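Local coordinates for putative exported protein (Aeromonas hydrophila, PDB 3OD9) that probably inhibits invertebrate-type (i-type) lysozymes in the bacterial periplasm, and carries a metal ion in an acidic loop, at residues Asp72-Leu77 with Thr96-Glu101; Glu76-Val81 with Leu90-Phe95; Lys7-Pro12 with Lys62-Leu67. One frame throughout, in Å; residues are numbered along the deposited sequence.

Interaction 1: Asp72-Leu77 with Thr96-Glu101; sequences DKQPEL and TLNPQE. With NA (sodium ion), chain E; K (potassium ion), chain D.
Leu97 makes the apolar contact here, its CD2 meeting Leu77 CB at 3.9 Å, while its CD1 rests against the carbonyl oxygen of Pro75, 3.5 Å from Pro75 O. The side chain of Gln74 lies across that of Asn98. Glu76 runs alongside Thr96, whose CG2 rests against the carboxylate. With CG beside the backbone N (chi1 -82°) and the chain bent at chi2 (62°), Glu76 brings its carboxylate back to the metal.

Polar links across the contact go through water. One water bridges Asp72 OD2 and Asn98 ND2, 2.7 Å from the latter. A second donates to Pro75 O and to Leu97 O, and a third accepts from Leu97 N at 2.9 Å while lying beside Pro75 O and Glu76 OE2.

The sodium ion is bound by Asp72 OD1 at 2.5 Å, Gln74 O at 2.4 Å and both Glu76 oxygens; Asp68 and Asn70 complete its shell. Asp72 OD1 also accepts from Gln74 N in an Asx turn. Leu69 N gives Glu76 OE1 a further bond. Alternating ligands ending in a bidentate glutamate recall the calcium loops of EF-hand-like sites; magnesium has been seen at this one.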
loop_
_atom_site.group_PDB
_atom_site.type_symbol
_atom_site.label_atom_id
_atom_site.label_comp_id
_atom_site.label_asym_id
_atom_site.label_seq_id
_atom_site.Cartn_x
_atom_site.Cartn_y
_atom_site.Cartn_z
ATOM N N ASP A 72 -23.517 4.389 10.922
ATOM C CA ASP A 72 -23.464 5.816 10.584
ATOM C C ASP A 72 -24.070 6.148 9.213
ATOM O O ASP A 72 -23.954 7.281 8.737
ATOM C CB ASP A 72 -22.048 6.392 10.739
ATOM C CG ASP A 72 -21.129 6.031 9.590
ATOM O OD1 ASP A 72 -21.565 5.319 8.673
ATOM O OD2 ASP A 72 -19.960 6.470 9.591
ATOM N N LYS A 73 -24.723 5.154 8.609
ATOM C CA LYS A 73 -25.429 5.278 7.331
ATOM C C LYS A 73 -24.537 5.190 6.094
ATOM O O LYS A 73 -25.038 5.013 4.989
ATOM C CB LYS A 73 -26.299 6.546 7.293
ATOM C CG LYS A 73 -27.352 6.592 8.388
ATOM C CD LYS A 73 -28.409 7.646 8.119
ATOM C CE LYS A 73 -29.384 7.724 9.284
ATOM N NZ LYS A 73 -29.810 6.365 9.748
ATOM N N GLN A 74 -23.226 5.301 6.288
ATOM C CA GLN A 74 -22.265 5.272 5.181
ATOM C C GLN A 74 -21.687 3.868 5.040
ATOM O O GLN A 74 -21.469 3.197 6.033
ATOM C CB GLN A 74 -21.143 6.281 5.446
ATOM C CG GLN A 74 -21.697 7.667 5.717
ATOM C CD GLN A 74 -20.632 8.681 6.021
ATOM O OE1 GLN A 74 -19.901 8.566 7.011
ATOM N NE2 GLN A 74 -20.538 9.690 5.176
ATOM N N PRO A 75 -21.425 3.406 3.812
ATOM C CA PRO A 75 -20.854 2.057 3.732
ATOM C C PRO A 75 -19.393 1.999 4.167
ATOM O O PRO A 75 -18.605 2.901 3.838
ATOM C CB PRO A 75 -20.949 1.731 2.241
ATOM C CG PRO A 75 -20.865 3.076 1.570
ATOM C CD PRO A 75 -21.630 4.008 2.484
ATOM N N GLU A 76 -19.046 0.952 4.911
ATOM C CA GLU A 76 -17.655 0.530 5.037
ATOM C C GLU A 76 -17.330 -0.305 3.802
ATOM O O GLU A 76 -18.234 -0.832 3.132
ATOM C CB GLU A 76 -17.448 -0.315 6.298
ATOM C CG GLU A 76 -17.269 0.496 7.563
ATOM C CD GLU A 76 -18.482 1.330 7.888
ATOM O OE1 GLU A 76 -19.550 0.747 8.187
ATOM O OE2 GLU A 76 -18.384 2.582 7.822
ATOM N N LEU A 77 -16.042 -0.394 3.482
ATOM C CA LEU A 77 -15.570 -1.306 2.446
ATOM C C LEU A 77 -15.180 -2.627 3.092
ATOM O O LEU A 77 -14.386 -2.658 4.037
ATOM C CB LEU A 77 -14.355 -0.729 1.708
ATOM C CG LEU A 77 -13.652 -1.682 0.728
ATOM C CD1 LEU A 77 -14.534 -2.010 -0.478
ATOM C CD2 LEU A 77 -12.295 -1.111 0.291
ATOM N N THR A 96 -13.405 1.836 7.332
ATOM C CA THR A 96 -14.188 3.046 7.196
ATOM C C THR A 96 -13.518 3.959 6.164
ATOM O O THR A 96 -12.283 4.037 6.066
ATOM C CB THR A 96 -14.370 3.767 8.534
ATOM O OG1 THR A 96 -13.086 4.007 9.128
ATOM C CG2 THR A 96 -15.200 2.912 9.482
ATOM N N LEU A 97 -14.335 4.651 5.385
ATOM C CA LEU A 97 -13.818 5.566 4.382
ATOM C C LEU A 97 -14.880 6.621 4.145
ATOM O O LEU A 97 -15.938 6.338 3.593
ATOM C CB LEU A 97 -13.408 4.856 3.076
ATOM C CG LEU A 97 -13.725 3.391 2.780
ATOM C CD1 LEU A 97 -15.229 3.117 2.829
ATOM C CD2 LEU A 97 -13.153 2.967 1.433
ATOM N N ASN A 98 -14.617 7.831 4.622
ATOM C CA ASN A 98 -15.607 8.889 4.518
ATOM C C ASN A 98 -14.922 10.243 4.471
ATOM O O ASN A 98 -13.730 10.344 4.737
ATOM C CB ASN A 98 -16.628 8.785 5.664
ATOM C CG ASN A 98 -15.995 8.958 7.024
ATOM O OD1 ASN A 98 -15.406 9.995 7.306
ATOM N ND2 ASN A 98 -16.128 7.947 7.888
ATOM N N PRO A 99 -15.667 11.287 4.100
ATOM C CA PRO A 99 -15.035 12.602 3.949
ATOM C C PRO A 99 -14.475 13.175 5.253
ATOM O O PRO A 99 -13.498 13.931 5.227
ATOM C CB PRO A 99 -16.186 13.469 3.429
ATOM C CG PRO A 99 -17.055 12.483 2.682
ATOM C CD PRO A 99 -17.031 11.261 3.542
ATOM N N GLN A 100 -15.070 12.830 6.390
ATOM C CA GLN A 100 -14.639 13.407 7.661
ATOM C C GLN A 100 -13.332 12.805 8.176
ATOM O O GLN A 100 -12.460 13.521 8.685
ATOM C CB GLN A 100 -15.744 13.258 8.708
ATOM C CG GLN A 100 -16.985 14.119 8.443
ATOM C CD GLN A 100 -17.873 13.629 7.283
ATOM O OE1 GLN A 100 -18.040 12.420 7.057
ATOM N NE2 GLN A 100 -18.476 14.580 6.568
ATOM N N GLU A 101 -13.202 11.498 8.034
ATOM C CA GLU A 101 -12.089 10.796 8.649
ATOM C C GLU A 101 -11.101 10.219 7.654
ATOM O O GLU A 101 -10.035 9.802 8.035
ATOM C CB GLU A 101 -12.603 9.685 9.566
ATOM C CG GLU A 101 -13.437 10.193 10.726
ATOM C CD GLU A 101 -13.708 9.136 11.780
ATOM O OE1 GLU A 101 -13.131 8.031 11.705
ATOM O OE2 GLU A 101 -14.496 9.424 12.700
HETATM NA NA NA E . -20.859 2.976 8.297
HETATM K K K D . -7.723 8.290 8.651
HETATM O O HOH W 1 -17.946 5.951 7.574
HETATM O O HOH W 2 -18.501 5.591 2.901
HETATM O O HOH W 3 -17.142 4.124 5.959
HETATM O O HOH W 4 -7.054 8.733 5.862
HETATM O O HOH W 5 -9.261 10.365 10.644
#

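Interaction 2: Glu76-Val81 with Leu90-Phe95; sequences ELIVVV and LSADAF. With NA (sodium ion), chain E.
A regular antiparallel beta hairpin pairs Leu77 with Phe95, Val79 with Asp93 and Val81 with Ser91, each through two backbone hydrogen bonds. The strands approach to 4.6 Å between axes and run at 165°. Val81 N to Ser91 O is short and nearly straight, 2.8 Å and 177° at the hydrogen. At the non-hydrogen-bonded pairs Ile78-Ala94 and Val80-Ala92 the alpha carbons draw closer, and CA-H groups lean on carbonyls, as Ala94 CA does on Leu77 O at 3.1 Å.

On one face, Phe95 has CG beside its backbone N (chi1 -55°), which lays the ring along the neighbouring strand: Val79 CG2 meets its edge at CE2, 4.1 Å away, and Leu77 O also lies near the ring plane. Farther along, Ser91 OG sits 3.5 Å from Val81 CB. The other face sets branched Ile78 and Val80 beside the alanines, with Ala94 CB 4.2 Å from Ile78 CG1; Val80 CG1 also meets Leu90 CD2.

Both carboxylate oxygens of Asp93 are bonded, to Tyr32 OH and His108 ND1. Leu77, Val79 and Phe95 pack on strand 30-37 of the facing sheet, while Ile78, Leu90 and Ala92 lie under helix 118-123; strands 60-67 and 102-112 flank the hairpin.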
loop_
_atom_site.group_PDB
_atom_site.type_symbol
_atom_site.label_atom_id
_atom_site.label_comp_id
_atom_site.label_asym_id
_atom_site.label_seq_id
_atom_site.Cartn_x
_atom_site.Cartn_y
_atom_site.Cartn_z
ATOM N N GLU A 76 -19.046 0.952 4.911
ATOM C CA GLU A 76 -17.655 0.530 5.037
ATOM C C GLU A 76 -17.330 -0.305 3.802
ATOM O O GLU A 76 -18.234 -0.832 3.132
ATOM C CB GLU A 76 -17.448 -0.315 6.298
ATOM C CG GLU A 76 -17.269 0.496 7.563
ATOM C CD GLU A 76 -18.482 1.330 7.888
ATOM O OE1 GLU A 76 -19.550 0.747 8.187
ATOM O OE2 GLU A 76 -18.384 2.582 7.822
ATOM N N LEU A 77 -16.042 -0.394 3.482
ATOM C CA LEU A 77 -15.570 -1.306 2.446
ATOM C C LEU A 77 -15.180 -2.627 3.092
ATOM O O LEU A 77 -14.386 -2.658 4.037
ATOM C CB LEU A 77 -14.355 -0.729 1.708
ATOM C CG LEU A 77 -13.652 -1.682 0.728
ATOM C CD1 LEU A 77 -14.534 -2.010 -0.478
ATOM C CD2 LEU A 77 -12.295 -1.111 0.291
ATOM N N ILE A 78 -15.726 -3.717 2.570
ATOM C CA ILE A 78 -15.340 -5.052 3.005
ATOM C C ILE A 78 -14.621 -5.772 1.881
ATOM O O ILE A 78 -15.147 -5.888 0.766
ATOM C CB ILE A 78 -16.551 -5.878 3.445
ATOM C CG1 ILE A 78 -17.231 -5.193 4.626
ATOM C CG2 ILE A 78 -16.117 -7.300 3.807
ATOM C CD1 ILE A 78 -18.377 -4.311 4.232
ATOM N N VAL A 79 -13.409 -6.230 2.169
ATOM C CA VAL A 79 -12.632 -7.019 1.221
ATOM C C VAL A 79 -12.622 -8.450 1.732
ATOM O O VAL A 79 -12.085 -8.733 2.804
ATOM C CB VAL A 79 -11.186 -6.497 1.110
ATOM C CG1 VAL A 79 -10.384 -7.340 0.115
ATOM C CG2 VAL A 79 -11.193 -5.013 0.721
ATOM N N VAL A 80 -13.233 -9.352 0.972
ATOM C CA VAL A 80 -13.331 -10.751 1.377
ATOM C C VAL A 80 -12.301 -11.554 0.606
ATOM O O VAL A 80 -12.206 -11.447 -0.617
ATOM C CB VAL A 80 -14.749 -11.334 1.122
ATOM C CG1 VAL A 80 -14.829 -12.785 1.602
ATOM C CG2 VAL A 80 -15.820 -10.472 1.789
ATOM N N VAL A 81 -11.517 -12.338 1.333
ATOM C CA VAL A 81 -10.439 -13.113 0.748
ATOM C C VAL A 81 -10.698 -14.602 0.976
ATOM O O VAL A 81 -11.060 -15.019 2.079
ATOM C CB VAL A 81 -9.084 -12.706 1.387
ATOM C CG1 VAL A 81 -7.948 -13.652 0.974
ATOM C CG2 VAL A 81 -8.748 -11.263 1.031
ATOM N N LEU A 90 -12.327 -18.426 4.800
ATOM C CA LEU A 90 -12.547 -17.027 4.476
ATOM C C LEU A 90 -11.888 -16.104 5.478
ATOM O O LEU A 90 -11.809 -16.397 6.667
ATOM C CB LEU A 90 -14.047 -16.718 4.433
ATOM C CG LEU A 90 -14.846 -17.388 3.322
ATOM C CD1 LEU A 90 -16.325 -17.086 3.500
ATOM C CD2 LEU A 90 -14.345 -16.933 1.960
ATOM N N SER A 91 -11.416 -14.977 4.974
ATOM C CA SER A 91 -10.951 -13.895 5.816
ATOM C C SER A 91 -11.464 -12.601 5.204
ATOM O O SER A 91 -11.899 -12.573 4.053
ATOM C CB SER A 91 -9.426 -13.903 5.928
ATOM O OG SER A 91 -8.812 -13.952 4.651
ATOM N N ALA A 92 -11.452 -11.533 5.984
ATOM C CA ALA A 92 -11.979 -10.275 5.498
ATOM C C ALA A 92 -11.473 -9.127 6.334
ATOM O O ALA A 92 -11.250 -9.264 7.545
ATOM C CB ALA A 92 -13.508 -10.289 5.501
ATOM N N ASP A 93 -11.286 -7.998 5.668
ATOM C CA ASP A 93 -10.998 -6.748 6.340
ATOM C C ASP A 93 -12.087 -5.754 6.016
ATOM O O ASP A 93 -12.584 -5.719 4.887
ATOM C CB ASP A 93 -9.656 -6.214 5.862
ATOM C CG ASP A 93 -8.521 -7.131 6.226
ATOM O OD1 ASP A 93 -8.255 -7.264 7.433
ATOM O OD2 ASP A 93 -7.890 -7.711 5.314
ATOM N N ALA A 94 -12.454 -4.932 6.996
ATOM C CA ALA A 94 -13.394 -3.835 6.769
ATOM C C ALA A 94 -12.671 -2.523 7.051
ATOM O O ALA A 94 -11.828 -2.454 7.972
ATOM C CB ALA A 94 -14.610 -3.966 7.668
ATOM N N PHE A 95 -13.026 -1.498 6.274
ATOM C CA PHE A 95 -12.439 -0.174 6.396
ATOM C C PHE A 95 -13.546 0.854 6.449
ATOM O O PHE A 95 -14.508 0.772 5.685
ATOM C CB PHE A 95 -11.546 0.145 5.188
ATOM C CG PHE A 95 -10.486 -0.885 4.941
ATOM C CD1 PHE A 95 -9.220 -0.732 5.472
ATOM C CD2 PHE A 95 -10.765 -2.027 4.200
ATOM C CE1 PHE A 95 -8.247 -1.693 5.268
ATOM C CE2 PHE A 95 -9.795 -2.993 3.987
ATOM C CZ PHE A 95 -8.535 -2.829 4.523
HETATM NA NA NA E . -20.859 2.976 8.297
#

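Interaction 3: Lys7-Pro12 with Lys62-Leu67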
loop_
_atom_site.group_PDB
_atom_site.type_symbol
_atom_site.label_atom_id
_atom_site.label_comp_id
_atom_site.label_asym_id
_atom_site.label_seq_id
_atom_site.Cartn_x
_atom_site.Cartn_y
_atom_site.Cartn_z
ATOM N N LYS A 7 -9.706 -3.029 -8.908
ATOM C CA LYS A 7 -11.099 -2.622 -8.953
ATOM C C LYS A 7 -11.240 -1.207 -8.421
ATOM O O LYS A 7 -10.619 -0.850 -7.431
ATOM C CB LYS A 7 -11.966 -3.569 -8.124
ATOM C CG LYS A 7 -13.447 -3.258 -8.190
ATOM C CD LYS A 7 -13.996 -3.490 -9.584
ATOM C CE LYS A 7 -15.494 -3.224 -9.632
ATOM N NZ LYS A 7 -16.053 -3.454 -10.991
ATOM N N GLN A 8 -12.064 -0.412 -9.086
ATOM C CA GLN A 8 -12.340 0.944 -8.660
ATOM C C GLN A 8 -13.825 1.092 -8.349
ATOM O O GLN A 8 -14.680 0.681 -9.148
ATOM C CB GLN A 8 -11.925 1.904 -9.761
ATOM C CG GLN A 8 -12.195 3.342 -9.461
ATOM C CD GLN A 8 -11.833 4.205 -10.629
ATOM O OE1 GLN A 8 -10.720 4.133 -11.146
ATOM N NE2 GLN A 8 -12.784 5.008 -11.080
ATOM N N LEU A 9 -14.127 1.686 -7.196
ATOM C CA LEU A 9 -15.508 1.901 -6.755
ATOM C C LEU A 9 -15.728 3.356 -6.364
ATOM O O LEU A 9 -14.844 4.001 -5.785
ATOM C CB LEU A 9 -15.840 1.021 -5.543
ATOM C CG LEU A 9 -15.731 -0.503 -5.665
ATOM C CD1 LEU A 9 -15.997 -1.159 -4.311
ATOM C CD2 LEU A 9 -16.680 -1.057 -6.721
ATOM N N THR A 10 -16.915 3.870 -6.651
ATOM C CA THR A 10 -17.290 5.191 -6.183
ATOM C C THR A 10 -18.233 5.040 -5.002
ATOM O O THR A 10 -19.239 4.317 -5.079
ATOM C CB THR A 10 -17.939 6.041 -7.295
ATOM O OG1 THR A 10 -17.013 6.186 -8.375
ATOM C CG2 THR A 10 -18.303 7.418 -6.770
ATOM N N LEU A 11 -17.891 5.706 -3.905
ATOM C CA LEU A 11 -18.697 5.695 -2.683
ATOM C C LEU A 11 -19.857 6.684 -2.784
ATOM O O LEU A 11 -19.816 7.589 -3.593
ATOM C CB LEU A 11 -17.811 6.050 -1.490
ATOM C CG LEU A 11 -16.665 5.053 -1.275
ATOM C CD1 LEU A 11 -15.566 5.616 -0.411
ATOM C CD2 LEU A 11 -17.181 3.746 -0.708
ATOM N N PRO A 12 -20.891 6.518 -1.942
ATOM C CA PRO A 12 -22.010 7.468 -1.990
ATOM C C PRO A 12 -21.565 8.933 -1.851
ATOM O O PRO A 12 -22.196 9.813 -2.446
ATOM C CB PRO A 12 -22.858 7.051 -0.791
ATOM C CG PRO A 12 -22.648 5.554 -0.731
ATOM C CD PRO A 12 -21.179 5.359 -1.071
ATOM N N LYS A 62 -12.037 -12.271 -3.241
ATOM C CA LYS A 62 -13.212 -12.934 -3.789
ATOM C C LYS A 62 -14.395 -11.990 -3.959
ATOM O O LYS A 62 -15.229 -12.180 -4.843
ATOM C CB LYS A 62 -13.625 -14.078 -2.869
ATOM C CG LYS A 62 -14.913 -14.769 -3.254
ATOM C CD LYS A 62 -15.323 -15.764 -2.181
ATOM C CE LYS A 62 -16.679 -16.375 -2.488
ATOM N NZ LYS A 62 -17.117 -17.303 -1.413
ATOM N N GLU A 63 -14.495 -10.993 -3.090
ATOM C CA GLU A 63 -15.601 -10.043 -3.161
ATOM C C GLU A 63 -15.213 -8.709 -2.561
ATOM O O GLU A 63 -14.426 -8.662 -1.617
ATOM C CB GLU A 63 -16.818 -10.551 -2.373
ATOM C CG GLU A 63 -17.125 -12.032 -2.468
ATOM C CD GLU A 63 -18.208 -12.458 -1.489
ATOM O OE1 GLU A 63 -18.137 -13.593 -0.966
ATOM O OE2 GLU A 63 -19.126 -11.656 -1.236
ATOM N N LEU A 64 -15.786 -7.637 -3.107
ATOM C CA LEU A 64 -15.763 -6.330 -2.474
ATOM C C LEU A 64 -17.201 -5.940 -2.169
ATOM O O LEU A 64 -18.072 -6.045 -3.034
ATOM C CB LEU A 64 -15.126 -5.278 -3.385
ATOM C CG LEU A 64 -13.704 -5.579 -3.876
ATOM C CD1 LEU A 64 -13.231 -4.491 -4.826
ATOM C CD2 LEU A 64 -12.722 -5.720 -2.709
ATOM N N LYS A 65 -17.457 -5.512 -0.942
ATOM C CA LYS A 65 -18.797 -5.103 -0.536
ATOM C C LYS A 65 -18.797 -3.702 0.057
ATOM O O LYS A 65 -17.851 -3.321 0.749
ATOM C CB LYS A 65 -19.386 -6.089 0.484
ATOM C CG LYS A 65 -19.597 -7.486 -0.060
ATOM C CD LYS A 65 -20.194 -8.419 0.989
ATOM C CE LYS A 65 -20.803 -9.663 0.339
ATOM N NZ LYS A 65 -21.180 -10.717 1.318
ATOM N N LEU A 66 -19.854 -2.940 -0.210
ATOM C CA LEU A 66 -20.047 -1.648 0.428
ATOM C C LEU A 66 -21.276 -1.745 1.311
ATOM O O LEU A 66 -22.411 -1.697 0.829
ATOM C CB LEU A 66 -20.218 -0.531 -0.615
ATOM C CG LEU A 66 -18.971 -0.210 -1.461
ATOM C CD1 LEU A 66 -19.314 0.835 -2.536
ATOM C CD2 LEU A 66 -17.785 0.249 -0.604
ATOM N N LEU A 67 -21.048 -1.909 2.605
ATOM C CA LEU A 67 -22.135 -2.096 3.561
ATOM C C LEU A 67 -21.856 -1.311 4.824
ATOM O O LEU A 67 -20.715 -1.246 5.282
ATOM C CB LEU A 67 -22.313 -3.573 3.932
ATOM C CG LEU A 67 -22.859 -4.555 2.901
ATOM C CD1 LEU A 67 -22.676 -5.984 3.407
ATOM C CD2 LEU A 67 -24.337 -4.265 2.604
#
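Leu9, Leu64 and Leu66 hold together two strands that run almost parallel, 10° apart, yet belong to different sheets: strand 7-10 and strand 62-67 keep their axes 9.9 Å apart, so the space between them is bridged by side chains rather than by backbone pairing. Leu9 points toward the opposite strand, and its CD1 comes to 4.3 Å from Leu64 CB and 4.2 Å from Leu66 CG, set between the two leucines.

At one end Leu64 CD1 rests on the aliphatic part of Lys7, 3.6 Å from its CG and 3.7 Å from its CB. Lys7 carries CG opposite the backbone N (chi1 -177°) and then bends at chi2 (66°), which leaves the methylenes on the leucine while the amino group heads away. At the other end the contact is methyl to methyl: Leu11 CD2 and Leu66 CD2 lie 3.6 Å apart, the two side chains crossing at about a right angle.

The charged side chains of strand 62-67 pair among themselves away from the contact: Lys65 NZ forms a salt bridge with Glu63 OE2 at 3.4 Å and Lys62 makes a long one with the same carboxylate. Lys62 and Glu63 form a classic beta bulge facing Val80. Edge strands of two stacked antiparallel sheets thus meet through leucines, as at the margin of a beta sandwich: strand 7-10 pairs with strand 16-21, strand 62-67 with strand 76-82, whose Leu77 and Val79 receive Leu66 and Leu64.

Interactions 1 and 2 are successive parts of one hairpin, sharing Glu76 and Leu77, with centres 14 Å apart: the paired strands of interaction 2 open out into the metal loop of interaction 1, and Glu76 stands at the junction as a sodium ligand. Interaction 3 borders both. Its strand 62-67 is the sheet neighbour of 76-81, with Val80 O 2.8 Å from Lys62 N and Glu76 N 2.8 Å from Leu67 O, a probable hydrogen bond at each end. Pro75 CG also packs 3.5 Å from Pro12 CD, so the metal-binding loop touches the loop that follows strand 6-10 of the other sheet. Leu66 remains about 7 Å from Glu76, side chain to side chain.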